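Local coordinates for dihydropyrimidinase (Brevibacillus agri, PDB 3SFW), which catalyses the reversible ring-opening hydrolysis of dihydropyrimidines such as 5,6-dihydrouracil to N-carbamoyl amino acids, probably at its two-zinc centre, at residues Gly53-His58 with Thr370-Leu375; Leu61-Pro64 with Val69-Asp72; Gln234-His239 with Lys374-Phe379; Cys317-Asn320 with Gln324-Leu327. All coordinates share one frame; numbering follows the deposited sequence.

Contact 1: residues Gly53-His58 with Thr370-Leu375. With ZN (zinc ion), chain F.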
loop_
_atom_site.group_PDB
_atom_site.type_symbol
_atom_site.label_atom_id
_atom_site.label_comp_id
_atom_site.label_asym_id
_atom_site.label_seq_id
_atom_site.Cartn_x
_atom_site.Cartn_y
_atom_site.Cartn_z
ATOM N N GLY A 53 -25.011 -25.900 -12.474
ATOM C CA GLY A 53 -26.045 -25.163 -11.732
ATOM C C GLY A 53 -25.357 -24.210 -10.794
ATOM O O GLY A 53 -24.373 -24.575 -10.155
ATOM N N GLY A 54 -25.892 -22.990 -10.665
ATOM C CA GLY A 54 -25.345 -22.064 -9.671
ATOM C C GLY A 54 -25.397 -22.650 -8.267
ATOM O O GLY A 54 -26.269 -23.416 -7.960
ATOM N N ILE A 55 -24.415 -22.314 -7.420
ATOM C CA ILE A 55 -24.458 -22.728 -6.006
ATOM C C ILE A 55 -24.391 -21.442 -5.232
ATOM O O ILE A 55 -23.473 -20.646 -5.427
ATOM C CB ILE A 55 -23.235 -23.596 -5.630
ATOM C CG1 ILE A 55 -23.205 -24.860 -6.519
ATOM C CG2 ILE A 55 -23.274 -23.955 -4.108
ATOM C CD1 ILE A 55 -21.917 -25.675 -6.325
ATOM N N ASP A 56 -25.466 -21.133 -4.497
ATOM C CA ASP A 56 -25.538 -19.891 -3.746
ATOM C C ASP A 56 -25.147 -20.130 -2.307
ATOM O O ASP A 56 -25.855 -20.815 -1.596
ATOM C CB ASP A 56 -26.985 -19.357 -3.763
ATOM C CG ASP A 56 -27.102 -17.930 -3.200
ATOM O OD1 ASP A 56 -26.195 -17.449 -2.500
ATOM O OD2 ASP A 56 -28.143 -17.279 -3.460
ATOM N N PRO A 57 -23.951 -19.678 -1.910
ATOM C CA PRO A 57 -23.475 -19.998 -0.573
ATOM C C PRO A 57 -24.053 -19.067 0.504
ATOM O O PRO A 57 -23.524 -19.045 1.627
ATOM C CB PRO A 57 -21.971 -19.718 -0.655
ATOM C CG PRO A 57 -21.851 -18.583 -1.700
ATOM C CD PRO A 57 -22.925 -18.995 -2.733
ATOM N N HIS A 58 -25.028 -18.236 0.155
ATOM C CA HIS A 58 -25.423 -17.194 1.101
ATOM C C HIS A 58 -26.936 -16.973 1.123
ATOM O O HIS A 58 -27.460 -16.070 0.463
ATOM C CB HIS A 58 -24.656 -15.892 0.827
ATOM C CG HIS A 58 -24.724 -14.897 1.954
ATOM N ND1 HIS A 58 -23.709 -13.995 2.204
ATOM C CD2 HIS A 58 -25.644 -14.721 2.940
ATOM C CE1 HIS A 58 -24.013 -13.286 3.284
ATOM N NE2 HIS A 58 -25.179 -13.715 3.747
ATOM N N THR A 370 -18.423 -23.082 -9.468
ATOM C CA THR A 370 -17.294 -24.014 -9.212
ATOM C C THR A 370 -16.444 -23.606 -8.014
ATOM O O THR A 370 -16.150 -24.423 -7.120
ATOM C CB THR A 370 -16.393 -24.088 -10.443
ATOM O OG1 THR A 370 -17.190 -24.323 -11.617
ATOM C CG2 THR A 370 -15.280 -25.179 -10.263
ATOM N N LYS A 371 -16.065 -22.328 -7.945
ATOM C CA LYS A 371 -15.241 -21.863 -6.804
ATOM C C LYS A 371 -16.043 -21.919 -5.471
ATOM O O LYS A 371 -15.488 -22.112 -4.376
ATOM C CB LYS A 371 -14.661 -20.457 -7.079
ATOM C CG LYS A 371 -13.470 -20.081 -6.180
ATOM C CD LYS A 371 -12.326 -21.156 -6.270
ATOM C CE LYS A 371 -11.785 -21.455 -7.660
ATOM N NZ LYS A 371 -11.398 -20.201 -8.385
ATOM N N VAL A 372 -17.347 -21.757 -5.581
ATOM C CA VAL A 372 -18.206 -21.883 -4.410
ATOM C C VAL A 372 -18.188 -23.356 -3.929
ATOM O O VAL A 372 -17.966 -23.615 -2.753
ATOM C CB VAL A 372 -19.683 -21.563 -4.777
ATOM C CG1 VAL A 372 -20.600 -21.784 -3.538
ATOM C CG2 VAL A 372 -19.828 -20.095 -5.308
ATOM N N ALA A 373 -18.301 -24.328 -4.855
ATOM C CA ALA A 373 -18.247 -25.745 -4.421
ATOM C C ALA A 373 -16.904 -26.053 -3.757
ATOM O O ALA A 373 -16.831 -26.771 -2.771
ATOM C CB ALA A 373 -18.458 -26.704 -5.641
ATOM N N LYS A 374 -15.837 -25.519 -4.324
ATOM C CA LYS A 374 -14.512 -25.821 -3.833
ATOM C C LYS A 374 -14.257 -25.229 -2.400
ATOM O O LYS A 374 -13.792 -25.927 -1.488
ATOM C CB LYS A 374 -13.496 -25.281 -4.837
ATOM C CG LYS A 374 -13.421 -26.186 -6.097
ATOM C CD LYS A 374 -12.613 -25.528 -7.182
ATOM C CE LYS A 374 -12.373 -26.553 -8.332
ATOM N NZ LYS A 374 -11.457 -25.855 -9.270
ATOM N N LEU A 375 -14.675 -23.989 -2.185
ATOM C CA LEU A 375 -14.439 -23.346 -0.891
ATOM C C LEU A 375 -15.337 -23.966 0.177
ATOM O O LEU A 375 -15.010 -23.907 1.343
ATOM C CB LEU A 375 -14.727 -21.835 -0.968
ATOM C CG LEU A 375 -13.609 -21.088 -1.710
ATOM C CD1 LEU A 375 -13.998 -19.579 -1.985
ATOM C CD2 LEU A 375 -12.313 -21.189 -0.882
HETATM ZN ZN ZN F . -26.403 -12.870 5.289
#
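The pyrrolidine ring of P57 takes V372 CG1 against its CB, CG and CD, the shortest of these contacts being 3.7 Å from P57 CD to V372 CG1, while Y236 and F376 pack on the same proline. V372 stands with CG1 anti to its backbone N (chi1 177°), which turns that methyl into the angle between P57 and I55. Its other methyl, CG2, lies 3.7 Å from I55 O, and V372 CG1 is similarly near that oxygen. I55 and V372 run past one another in opposite directions, tightly packed where I55 CG2 meets V372 CG1 at 3.5 Å. The other branch of I55 reaches one residue further along the helix, placing CD1 3.7 Å from A373 CB. The axes of strand 54-58 and helix 370-375, parts of strand 49-59 and helix 361-376 of the amidohydrolase barrel, approach to 7.9 Å and cross at 51°. Beyond P57 comes the family's His-X-His motif: H58 N closes an Asx turn onto D56 OD1, and H58 NE2 binds zinc at 2.1 Å alongside H60, D315 and the carboxylated K150. D56 OD2 bonds S314, and H58 ND1 bonds E262. Between strand and helix the side chains meet through carbons alone, with no hydrogen bond across, so fit of shape sets their register.

Contact 2: residues Leu61-Pro64 with Val69-Asp72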
loop_
_atom_site.group_PDB
_atom_site.type_symbol
_atom_site.label_atom_id
_atom_site.label_comp_id
_atom_site.label_asym_id
_atom_site.label_seq_id
_atom_site.Cartn_x
_atom_site.Cartn_y
_atom_site.Cartn_z
ATOM N N LEU A 61 -33.228 -18.672 4.397
ATOM C CA LEU A 61 -34.631 -19.057 4.190
ATOM C C LEU A 61 -35.304 -19.347 5.550
ATOM O O LEU A 61 -34.706 -19.989 6.435
ATOM C CB LEU A 61 -34.684 -20.320 3.314
ATOM C CG LEU A 61 -33.937 -20.214 1.976
ATOM C CD1 LEU A 61 -34.212 -21.478 1.126
ATOM C CD2 LEU A 61 -34.445 -18.958 1.200
ATOM N N ASP A 62 -36.572 -18.935 5.691
ATOM C CA ASP A 62 -37.321 -19.143 6.924
ATOM C C ASP A 62 -36.551 -18.695 8.149
ATOM O O ASP A 62 -36.482 -19.419 9.168
ATOM C CB ASP A 62 -37.723 -20.620 7.068
ATOM C CG ASP A 62 -38.931 -20.818 7.989
ATOM O OD1 ASP A 62 -39.887 -20.004 7.951
ATOM O OD2 ASP A 62 -38.919 -21.809 8.748
ATOM N N MET A 63 -35.904 -17.549 8.040
ATOM C CA MET A 63 -35.008 -17.083 9.089
ATOM C C MET A 63 -35.760 -16.135 10.033
ATOM O O MET A 63 -36.323 -15.132 9.598
ATOM C CB MET A 63 -33.862 -16.288 8.443
ATOM C CG MET A 63 -32.856 -15.709 9.490
ATOM S SD MET A 63 -32.056 -14.250 8.775
ATOM C CE MET A 63 -30.796 -13.868 9.938
ATOM N N PRO A 64 -35.684 -16.382 11.338
ATOM C CA PRO A 64 -36.224 -15.376 12.281
ATOM C C PRO A 64 -35.265 -14.192 12.432
ATOM O O PRO A 64 -34.101 -14.390 12.813
ATOM C CB PRO A 64 -36.305 -16.155 13.612
ATOM C CG PRO A 64 -35.184 -17.201 13.501
ATOM C CD PRO A 64 -35.040 -17.534 12.014
ATOM N N VAL A 69 -40.080 -12.967 10.263
ATOM C CA VAL A 69 -39.440 -14.178 9.668
ATOM C C VAL A 69 -39.306 -13.937 8.177
ATOM O O VAL A 69 -40.228 -13.419 7.574
ATOM C CB VAL A 69 -40.269 -15.433 9.917
ATOM C CG1 VAL A 69 -39.652 -16.678 9.230
ATOM C CG2 VAL A 69 -40.389 -15.673 11.419
ATOM N N THR A 70 -38.186 -14.344 7.552
ATOM C CA THR A 70 -38.055 -14.057 6.113
ATOM C C THR A 70 -39.169 -14.726 5.330
ATOM O O THR A 70 -39.659 -15.833 5.690
ATOM C CB THR A 70 -36.657 -14.418 5.522
ATOM O OG1 THR A 70 -36.379 -15.828 5.737
ATOM C CG2 THR A 70 -35.605 -13.613 6.153
ATOM N N SER A 71 -39.551 -14.108 4.206
ATOM C CA SER A 71 -40.808 -14.464 3.607
ATOM C C SER A 71 -40.729 -15.655 2.682
ATOM O O SER A 71 -41.747 -16.196 2.336
ATOM C CB SER A 71 -41.444 -13.277 2.864
ATOM O OG SER A 71 -40.661 -12.926 1.756
ATOM N N ASP A 72 -39.521 -16.059 2.250
ATOM C CA ASP A 72 -39.389 -17.354 1.572
ATOM C C ASP A 72 -39.032 -18.407 2.591
ATOM O O ASP A 72 -38.138 -18.186 3.401
ATOM C CB ASP A 72 -38.245 -17.319 0.527
ATOM C CG ASP A 72 -38.708 -16.825 -0.844
ATOM O OD1 ASP A 72 -39.797 -17.215 -1.317
ATOM O OD2 ASP A 72 -37.913 -16.108 -1.477
HETATM O O HOH W 1 -40.767 -18.356 5.945
#
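Segments 61-64 and 69-72 run antiparallel, their end-to-end directions 170° apart, with P64 and V69 forming a non-hydrogen-bonded pair and two backbone bonds following: T70 N to M63 O, and D62 N to D72 O, both 2.9 Å. The T70 hydroxyl adds a third bond between the segments. With chi1 at 58°, OG1 sits between the backbone N and the carbonyl carbon of its own residue and receives M63 N at 2.9 Å, almost straight at 175°; it also hydrogen-bonds H60 O. Replacing T70 by a valine would probably leave the M63 amide without its acceptor and the carbonyl of the zinc ligand H60 without this donor. The two segments form the base of a small beta hairpin that directly follows the His-X-His motif, in a region consistent with the first stereochemistry gate loop described in D-hydantoinases. The side chain of M63, about 6 Å from a zinc ion, leads away from the hairpin partner after its CB has passed T70 CG2 at 3.9 Å. D62, partly exposed, has OD1 3.6 Å from V69 CG1; the same oxygen accepts from a water that also donates to T70 O, while D62 OD2 makes a salt bridge with K111. L61 CD2 rests 4.2 Å from D72 CB, and the D72 carboxylate turns to T76, H316 and the backbone of N412.

Contact 3: residues Gln234-His239 with Lys374-Phe379. With ZN (zinc ion), chain D.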
loop_
_atom_site.group_PDB
_atom_site.type_symbol
_atom_site.label_atom_id
_atom_site.label_comp_id
_atom_site.label_asym_id
_atom_site.label_seq_id
_atom_site.Cartn_x
_atom_site.Cartn_y
_atom_site.Cartn_z
ATOM N N GLN A 234 -8.247 -19.962 7.973
ATOM C CA GLN A 234 -8.748 -19.565 6.640
ATOM C C GLN A 234 -10.064 -18.808 6.805
ATOM O O GLN A 234 -10.894 -19.185 7.629
ATOM C CB GLN A 234 -8.938 -20.778 5.718
ATOM C CG GLN A 234 -9.657 -22.005 6.397
ATOM C CD GLN A 234 -8.634 -23.029 6.959
ATOM O OE1 GLN A 234 -7.452 -23.013 6.609
ATOM N NE2 GLN A 234 -9.087 -23.886 7.874
ATOM N N LEU A 235 -10.222 -17.702 6.059
ATOM C CA LEU A 235 -11.288 -16.740 6.319
ATOM C C LEU A 235 -12.040 -16.512 5.033
ATOM O O LEU A 235 -11.428 -16.427 3.963
ATOM C CB LEU A 235 -10.682 -15.378 6.761
ATOM C CG LEU A 235 -11.730 -14.266 7.041
ATOM C CD1 LEU A 235 -12.440 -14.591 8.416
ATOM C CD2 LEU A 235 -10.996 -12.928 7.180
ATOM N N TYR A 236 -13.360 -16.402 5.138
ATOM C CA TYR A 236 -14.203 -16.051 3.999
ATOM C C TYR A 236 -15.067 -14.854 4.392
ATOM O O TYR A 236 -15.844 -14.921 5.297
ATOM C CB TYR A 236 -15.056 -17.263 3.627
ATOM C CG TYR A 236 -16.020 -17.066 2.474
ATOM C CD1 TYR A 236 -17.256 -16.430 2.673
ATOM C CD2 TYR A 236 -15.785 -17.702 1.240
ATOM C CE1 TYR A 236 -18.222 -16.373 1.638
ATOM C CE2 TYR A 236 -16.703 -17.626 0.191
ATOM C CZ TYR A 236 -17.907 -16.957 0.388
ATOM O OH TYR A 236 -18.888 -17.028 -0.583
ATOM N N VAL A 237 -14.821 -13.722 3.763
ATOM C CA VAL A 237 -15.533 -12.503 4.093
ATOM C C VAL A 237 -16.800 -12.447 3.248
ATOM O O VAL A 237 -16.725 -12.328 2.011
ATOM C CB VAL A 237 -14.674 -11.239 3.801
ATOM C CG1 VAL A 237 -15.437 -9.960 4.319
ATOM C CG2 VAL A 237 -13.265 -11.359 4.463
ATOM N N VAL A 238 -17.982 -12.487 3.884
ATOM C CA VAL A 238 -19.228 -12.532 3.089
ATOM C C VAL A 238 -19.581 -11.081 2.692
ATOM O O VAL A 238 -19.059 -10.132 3.277
ATOM C CB VAL A 238 -20.452 -13.136 3.864
ATOM C CG1 VAL A 238 -20.117 -14.550 4.411
ATOM C CG2 VAL A 238 -20.862 -12.224 5.043
ATOM N N HIS A 239 -20.399 -10.958 1.650
ATOM C CA HIS A 239 -20.868 -9.653 1.147
ATOM C C HIS A 239 -19.852 -8.522 1.322
ATOM O O HIS A 239 -20.146 -7.533 1.983
ATOM C CB HIS A 239 -22.281 -9.248 1.710
ATOM C CG HIS A 239 -22.442 -9.345 3.215
ATOM N ND1 HIS A 239 -21.542 -8.792 4.113
ATOM C CD2 HIS A 239 -23.481 -9.815 3.960
ATOM C CE1 HIS A 239 -21.995 -8.980 5.354
ATOM N NE2 HIS A 239 -23.176 -9.581 5.276
ATOM N N LYS A 374 -15.837 -25.519 -4.324
ATOM C CA LYS A 374 -14.512 -25.821 -3.833
ATOM C C LYS A 374 -14.257 -25.229 -2.400
ATOM O O LYS A 374 -13.792 -25.927 -1.488
ATOM C CB LYS A 374 -13.496 -25.281 -4.837
ATOM C CG LYS A 374 -13.421 -26.186 -6.097
ATOM C CD LYS A 374 -12.613 -25.528 -7.182
ATOM C CE LYS A 374 -12.373 -26.553 -8.332
ATOM N NZ LYS A 374 -11.457 -25.855 -9.270
ATOM N N LEU A 375 -14.675 -23.989 -2.185
ATOM C CA LEU A 375 -14.439 -23.346 -0.891
ATOM C C LEU A 375 -15.337 -23.966 0.177
ATOM O O LEU A 375 -15.010 -23.907 1.343
ATOM C CB LEU A 375 -14.727 -21.835 -0.968
ATOM C CG LEU A 375 -13.609 -21.088 -1.710
ATOM C CD1 LEU A 375 -13.998 -19.579 -1.985
ATOM C CD2 LEU A 375 -12.313 -21.189 -0.882
ATOM N N PHE A 376 -16.506 -24.474 -0.236
ATOM C CA PHE A 376 -17.494 -25.006 0.722
ATOM C C PHE A 376 -17.592 -26.537 0.735
ATOM O O PHE A 376 -18.463 -27.105 1.386
ATOM C CB PHE A 376 -18.859 -24.339 0.467
ATOM C CG PHE A 376 -18.858 -22.899 0.917
ATOM C CD1 PHE A 376 -18.805 -22.605 2.278
ATOM C CD2 PHE A 376 -18.729 -21.855 -0.005
ATOM C CE1 PHE A 376 -18.706 -21.268 2.723
ATOM C CE2 PHE A 376 -18.703 -20.515 0.423
ATOM C CZ PHE A 376 -18.600 -20.219 1.787
ATOM N N GLY A 377 -16.615 -27.196 0.126
ATOM C CA GLY A 377 -16.456 -28.673 0.372
ATOM C C GLY A 377 -17.518 -29.508 -0.334
ATOM O O GLY A 377 -17.957 -30.558 0.177
ATOM N N MET A 378 -17.947 -29.041 -1.509
ATOM C CA MET A 378 -19.020 -29.718 -2.272
ATOM C C MET A 378 -18.474 -30.155 -3.623
ATOM O O MET A 378 -19.222 -30.571 -4.453
ATOM C CB MET A 378 -20.212 -28.728 -2.540
ATOM C CG MET A 378 -20.926 -28.253 -1.231
ATOM S SD MET A 378 -21.867 -26.682 -1.446
ATOM C CE MET A 378 -23.278 -27.306 -2.319
ATOM N N PHE A 379 -17.162 -30.050 -3.839
ATOM C CA PHE A 379 -16.592 -30.305 -5.177
ATOM C C PHE A 379 -15.887 -31.671 -5.099
ATOM O O PHE A 379 -15.211 -31.950 -4.114
ATOM C CB PHE A 379 -15.549 -29.223 -5.519
ATOM C CG PHE A 379 -15.051 -29.301 -6.945
ATOM C CD1 PHE A 379 -13.847 -29.932 -7.243
ATOM C CD2 PHE A 379 -15.829 -28.779 -7.981
ATOM C CE1 PHE A 379 -13.416 -30.038 -8.598
ATOM C CE2 PHE A 379 -15.418 -28.905 -9.283
ATOM C CZ PHE A 379 -14.205 -29.508 -9.585
HETATM ZN ZN ZN D . -24.545 -10.401 6.774
HETATM O O HOH W 2 -26.152 -10.827 8.064
HETATM O O HOH W 3 -26.143 -8.871 6.435
#
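Y236 and F376 make the tight part of this contact, a T-shaped pair in which the edge of the phenylalanine stands on the face of the tyrosine. F376 CZ lies over the centre of the Y236 ring, 3.5 Å above its plane; the ring centroids are 4.9 Å apart and the planes meet at 70°. A chi1 of -72°, with CG anti to the carbonyl carbon, carries the F376 ring off the helix end toward strand 234-237. L375 CD1 comes in at the edge of the tyrosine, 4.0 Å from Y236 CE2. P57 touches both rings, so the cluster joins helix 361-376 to two strands of the barrel.

Past F376 the segment takes no further part in the packing against 234-239. The helix ends in a Schellman motif, with G377 at positive phi (74°) and its N bonded weakly to K374 O. Here K374 and F379 are partly exposed; K374 makes a cation-pi contact with F379, its CE 3.6 Å above the plane of that ring, near A13 and S14 of the second subunit. At the opposite end of 234-239, H239 NE2 binds the second zinc at 2.2 Å, together with H183, the carboxylated K150 and two waters. The Y236 hydroxyl bonds T311 and one oxygen of E262, whose other oxygen receives H239 N and meets H58 ND1, so this second-shell carboxylate links the buried cluster to one histidine ligand of each zinc.

Contact 4: residues Cys317-Asn320 with Gln324-Leu327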
loop_
_atom_site.group_PDB
_atom_site.type_symbol
_atom_site.label_atom_id
_atom_site.label_comp_id
_atom_site.label_asym_id
_atom_site.label_seq_id
_atom_site.Cartn_x
_atom_site.Cartn_y
_atom_site.Cartn_z
ATOM N N CYS A 317 -32.626 -12.649 1.789
ATOM C CA CYS A 317 -33.101 -12.489 3.163
ATOM C C CYS A 317 -34.402 -11.624 3.019
ATOM O O CYS A 317 -34.434 -10.470 3.443
ATOM C CB CYS A 317 -32.000 -11.791 3.988
ATOM S SG CYS A 317 -32.323 -11.803 5.807
ATOM N N PRO A 318 -35.436 -12.189 2.373
ATOM C CA PRO A 318 -36.547 -11.358 1.874
ATOM C C PRO A 318 -37.584 -11.003 2.957
ATOM O O PRO A 318 -37.935 -11.845 3.809
ATOM C CB PRO A 318 -37.173 -12.240 0.787
ATOM C CG PRO A 318 -36.960 -13.656 1.357
ATOM C CD PRO A 318 -35.527 -13.575 1.873
ATOM N N PHE A 319 -38.076 -9.768 2.898
ATOM C CA PHE A 319 -39.234 -9.356 3.704
ATOM C C PHE A 319 -40.132 -8.552 2.787
ATOM O O PHE A 319 -39.650 -7.676 2.044
ATOM C CB PHE A 319 -38.763 -8.456 4.843
ATOM C CG PHE A 319 -37.810 -9.128 5.798
ATOM C CD1 PHE A 319 -38.296 -9.975 6.801
ATOM C CD2 PHE A 319 -36.425 -8.929 5.688
ATOM C CE1 PHE A 319 -37.411 -10.645 7.669
ATOM C CE2 PHE A 319 -35.515 -9.569 6.591
ATOM C CZ PHE A 319 -36.024 -10.390 7.613
ATOM N N ASN A 320 -41.431 -8.817 2.842
ATOM C CA ASN A 320 -42.370 -8.004 2.093
ATOM C C ASN A 320 -42.255 -6.522 2.452
ATOM O O ASN A 320 -42.048 -6.141 3.604
ATOM C CB ASN A 320 -43.804 -8.477 2.366
ATOM C CG ASN A 320 -44.066 -9.821 1.798
ATOM O OD1 ASN A 320 -44.135 -9.980 0.587
ATOM N ND2 ASN A 320 -44.157 -10.836 2.672
ATOM N N GLN A 324 -43.992 -6.103 6.569
ATOM C CA GLN A 324 -42.748 -6.469 7.185
ATOM C C GLN A 324 -41.765 -5.312 7.136
ATOM O O GLN A 324 -41.295 -4.873 8.168
ATOM C CB GLN A 324 -42.154 -7.735 6.517
ATOM C CG GLN A 324 -42.983 -8.971 6.850
ATOM C CD GLN A 324 -42.373 -10.219 6.283
ATOM O OE1 GLN A 324 -42.303 -10.384 5.057
ATOM N NE2 GLN A 324 -41.919 -11.108 7.160
ATOM N N LYS A 325 -41.461 -4.787 5.944
ATOM C CA LYS A 325 -40.545 -3.661 5.930
ATOM C C LYS A 325 -41.176 -2.483 6.727
ATOM O O LYS A 325 -40.457 -1.708 7.353
ATOM C CB LYS A 325 -40.215 -3.174 4.500
ATOM C CG LYS A 325 -39.289 -4.134 3.659
ATOM C CD LYS A 325 -37.838 -4.154 4.185
ATOM C CE LYS A 325 -36.931 -5.119 3.344
ATOM N NZ LYS A 325 -35.530 -5.022 3.834
ATOM N N GLU A 326 -42.508 -2.413 6.709
ATOM C CA GLU A 326 -43.259 -1.355 7.430
ATOM C C GLU A 326 -43.119 -1.395 8.945
ATOM O O GLU A 326 -43.380 -0.396 9.619
ATOM C CB GLU A 326 -44.741 -1.394 7.039
ATOM C CG GLU A 326 -45.005 -1.125 5.552
ATOM C CD GLU A 326 -46.506 -0.967 5.282
ATOM O OE1 GLU A 326 -47.244 -1.993 5.334
ATOM O OE2 GLU A 326 -46.947 0.205 5.179
ATOM N N LEU A 327 -42.583 -2.482 9.495
ATOM C CA LEU A 327 -42.232 -2.447 10.898
ATOM C C LEU A 327 -41.301 -1.266 11.177
ATOM O O LEU A 327 -41.221 -0.780 12.322
ATOM C CB LEU A 327 -41.580 -3.770 11.335
ATOM C CG LEU A 327 -42.523 -4.979 11.286
ATOM C CD1 LEU A 327 -41.664 -6.234 11.466
ATOM C CD2 LEU A 327 -43.582 -4.894 12.427
#
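Q324 carries its CG anti to the carbonyl carbon (chi1 -70°) and continues extended through chi2, which carries the amide back across the turn to N320, whose own side-chain amide comes to the same place. Q324 OE1 is gripped twice: by N320 N at 2.8 Å, with the donor tilted 32° from the plane of the amide carbonyl, and weakly by N320 ND2 at 3.1 Å. Near the plane of the F319 ring and at its edge lies Q324 NE2, 3.8 Å from F319 CD1, ring and amide being turned 74° apart. That nitrogen also bonds T68 OG1 and V69 O of the nearby hairpin.

N320 O accepts K325 N at 2.8 Å. The bond spans five residues, one more than in an alpha-helix, and brackets the short helix 321-325, in the loop that follows the zinc ligand D315. K325 bends at chi2, laying its aliphatic chain beside F319 so that CE comes 4.1 Å from F319 CB, and its ammonium bonds the carbonyls of G338 and P336. A leucine in place of Q324 would probably leave N320 N without its acceptor and V69 O without this donor, freeing the short helix to shift from the hairpin. Because the glutamine amide accepts from the loop with its oxygen and donates to the hairpin with its nitrogen, it fastens both to the end of the helix, and F319, packed on T70, adds an apolar link to the same hairpin.

From the N terminus, strand 49-59 opens contact 1, which closes only at helix 361-376, more than 300 residues later. Immediately after that strand, contact 2 closes a small hairpin nested inside this long loop. Contact 3 opens at strand 234-237, within contact 1, and ends on the same helix, sharing K374 and L375, so two barrel strands are tied to one helix. Contact 4, a local closure at 317-320 and 324-327, is nested in the loops of both contacts 1 and 3. Contacts 2 and 4, with centres about 10 Å apart, touch where S71 N approaches P318 O, joining the loops that follow the zinc-binding H60 and D315.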